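PDB 6QXL: pyruvate kinase from Pseudomonas aeruginosa, which probably catalyses the last step of glycolysis, passing the phosphoryl group of phosphoenolpyruvate to ADP to give pyruvate and ATP. Local coordinates for residues Ala379-Thr384 with Tyr403-His408. Sequence-based numbering, arbitrary orientation.
Sequences AIICLT and YAYSPH. With G6P (6-O-phosphono-alpha-D-glucopyranose), chain M.
Ile381 lays its CG2 methyl over the centre of the Tyr405 ring, 3.7 Å from CG2 to the Tyr405 ring centroid and 13° off the normal, a clear CH-pi contact. The methyl gets there because CG2 stands anti to the backbone N of Ile381. Leu383 continues the row, its CD2 reaching Tyr405 CB at 3.5 Å, while Ala379 CB meets the edge of the Tyr403 ring, 3.7 Å from Tyr403 CE2. Helix 436-446 packs on this face, and Ala440 O takes the Tyr405 hydroxyl. The backbones of the two parallel strands, part of a beta-alpha-beta unit, are joined by alternating bonds, from Tyr403 N to Ile380 O through Thr384 N to Tyr405 O, the last nearly straight at 177°. Where the strands end, Ser406 OG donates to Thr384 O (2.9 Å), its chi1 of -164° placing OG anti to the backbone N. Thr384 OG1 donates to phosphate oxygen O2P of glucose-6-phosphate, modelled too short for its length to be trusted, and is also bonded to Gly387 N. Apolar packing and backbone bonds thus hold the two strands in register. The end of strand 377-383 carries Leu383 and Thr384 into the sugar-phosphate pocket, consistent with an effector site at the C-terminal ends of parallel strands.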
loop_
_atom_site.group_PDB
_atom_site.type_symbol
_atom_site.label_atom_id
_atom_site.label_comp_id
_atom_site.label_asym_id
_atom_site.label_seq_id
_atom_site.Cartn_x
_atom_site.Cartn_y
_atom_site.Cartn_z
ATOM N N ALA A 379 -16.140 -10.294 22.247
ATOM C CA ALA A 379 -17.475 -10.353 21.669
ATOM C C ALA A 379 -18.059 -8.978 21.477
ATOM O O ALA A 379 -17.616 -8.033 22.091
ATOM C CB ALA A 379 -18.407 -11.195 22.541
ATOM N N ILE A 380 -19.050 -8.885 20.604
ATOM C CA ILE A 380 -19.787 -7.662 20.385
ATOM C C ILE A 380 -21.246 -7.909 20.680
ATOM O O ILE A 380 -21.875 -8.743 20.047
ATOM C CB ILE A 380 -19.644 -7.175 18.940
ATOM C CG1 ILE A 380 -18.163 -6.880 18.642
ATOM C CG2 ILE A 380 -20.556 -5.974 18.694
ATOM C CD1 ILE A 380 -17.922 -6.314 17.294
ATOM N N ILE A 381 -21.777 -7.182 21.668
ATOM C CA ILE A 381 -23.173 -7.241 22.072
ATOM C C ILE A 381 -23.861 -6.119 21.326
ATOM O O ILE A 381 -23.715 -4.948 21.663
ATOM C CB ILE A 381 -23.304 -7.084 23.592
ATOM C CG1 ILE A 381 -22.675 -8.297 24.278
ATOM C CG2 ILE A 381 -24.762 -6.948 24.021
ATOM C CD1 ILE A 381 -22.638 -8.186 25.796
ATOM N N CYS A 382 -24.621 -6.480 20.308
ATOM C CA CYS A 382 -25.304 -5.493 19.498
ATOM C C CYS A 382 -26.800 -5.573 19.779
ATOM O O CYS A 382 -27.480 -6.486 19.315
ATOM C CB CYS A 382 -24.991 -5.727 18.031
ATOM S SG CYS A 382 -25.832 -4.543 16.980
ATOM N N LEU A 383 -27.309 -4.620 20.551
ATOM C CA LEU A 383 -28.736 -4.535 20.809
ATOM C C LEU A 383 -29.377 -3.976 19.567
ATOM O O LEU A 383 -29.098 -2.847 19.188
ATOM C CB LEU A 383 -29.048 -3.647 22.010
ATOM C CG LEU A 383 -28.324 -3.912 23.317
ATOM C CD1 LEU A 383 -29.032 -3.106 24.417
ATOM C CD2 LEU A 383 -28.231 -5.383 23.679
ATOM N N THR A 384 -30.242 -4.763 18.940
ATOM C CA THR A 384 -30.824 -4.376 17.672
ATOM C C THR A 384 -32.293 -4.744 17.609
ATOM O O THR A 384 -32.712 -5.774 18.120
ATOM C CB THR A 384 -30.053 -5.012 16.481
ATOM O OG1 THR A 384 -30.677 -4.641 15.230
ATOM C CG2 THR A 384 -29.979 -6.538 16.622
ATOM N N TYR A 403 -22.944 -10.722 18.292
ATOM C CA TYR A 403 -24.209 -11.214 18.856
ATOM C C TYR A 403 -25.324 -10.216 18.648
ATOM O O TYR A 403 -25.230 -9.098 19.125
ATOM C CB TYR A 403 -24.019 -11.518 20.312
ATOM C CG TYR A 403 -23.071 -12.658 20.531
ATOM C CD1 TYR A 403 -23.494 -13.972 20.399
ATOM C CD2 TYR A 403 -21.745 -12.432 20.851
ATOM C CE1 TYR A 403 -22.613 -15.030 20.591
ATOM C CE2 TYR A 403 -20.875 -13.501 21.064
ATOM C CZ TYR A 403 -21.328 -14.782 20.922
ATOM O OH TYR A 403 -20.467 -15.807 21.118
ATOM N N ALA A 404 -26.355 -10.615 17.908
ATOM C CA ALA A 404 -27.540 -9.785 17.695
ATOM C C ALA A 404 -28.558 -10.078 18.817
ATOM O O ALA A 404 -29.186 -11.151 18.842
ATOM C CB ALA A 404 -28.145 -10.074 16.329
ATOM N N TYR A 405 -28.667 -9.127 19.747
ATOM C CA TYR A 405 -29.638 -9.161 20.835
ATOM C C TYR A 405 -30.930 -8.519 20.350
ATOM O O TYR A 405 -30.965 -7.320 20.033
ATOM C CB TYR A 405 -29.110 -8.412 22.054
ATOM C CG TYR A 405 -28.049 -9.149 22.863
ATOM C CD1 TYR A 405 -26.876 -9.600 22.286
ATOM C CD2 TYR A 405 -28.205 -9.341 24.212
ATOM C CE1 TYR A 405 -25.907 -10.254 23.049
ATOM C CE2 TYR A 405 -27.244 -10.012 24.972
ATOM C CZ TYR A 405 -26.098 -10.449 24.382
ATOM O OH TYR A 405 -25.137 -11.094 25.133
ATOM N N SER A 406 -31.992 -9.308 20.272
ATOM C CA SER A 406 -33.263 -8.784 19.827
ATOM C C SER A 406 -34.404 -9.508 20.524
ATOM O O SER A 406 -34.286 -10.679 20.887
ATOM C CB SER A 406 -33.397 -8.913 18.320
ATOM O OG SER A 406 -34.440 -8.091 17.827
ATOM N N PRO A 407 -35.503 -8.800 20.756
ATOM C CA PRO A 407 -36.671 -9.465 21.299
ATOM C C PRO A 407 -37.531 -10.114 20.209
ATOM O O PRO A 407 -38.240 -11.061 20.497
ATOM C CB PRO A 407 -37.413 -8.321 21.976
ATOM C CG PRO A 407 -37.089 -7.119 21.132
ATOM C CD PRO A 407 -35.683 -7.336 20.678
ATOM N N HIS A 408 -37.435 -9.630 18.974
ATOM C CA HIS A 408 -38.324 -10.044 17.903
ATOM C C HIS A 408 -37.877 -11.335 17.219
ATOM O O HIS A 408 -36.699 -11.562 17.022
ATOM C CB HIS A 408 -38.479 -8.958 16.861
ATOM C CG HIS A 408 -38.817 -7.613 17.431
ATOM N ND1 HIS A 408 -39.499 -7.450 18.617
ATOM C CD2 HIS A 408 -38.539 -6.370 16.981
ATOM C CE1 HIS A 408 -39.633 -6.165 18.867
ATOM N NE2 HIS A 408 -39.050 -5.490 17.900
HETATM C C1 G6P M . -31.146 -0.711 19.944
HETATM C C2 G6P M . -32.403 -0.172 20.598
HETATM C C3 G6P M . -32.577 1.192 19.943
HETATM C C4 G6P M . -32.097 1.281 18.506
HETATM C C5 G6P M . -32.299 -0.117 17.944
HETATM C C6 G6P M . -32.090 -0.115 16.440
HETATM O O1 G6P M . -30.767 -1.766 20.816
HETATM O O2 G6P M . -33.542 -1.062 20.470
HETATM O O3 G6P M . -31.696 1.969 20.712
HETATM O O4 G6P M . -32.757 2.354 17.786
HETATM O O5 G6P M . -31.432 -1.050 18.584
HETATM O O6 G6P M . -31.601 -1.332 15.908
HETATM P P G6P M . -31.478 -1.532 14.279
HETATM O O1P G6P M . -32.770 -2.156 13.809
HETATM O O2P G6P M . -30.293 -2.437 14.527
HETATM O O3P G6P M . -31.374 -0.226 13.450
#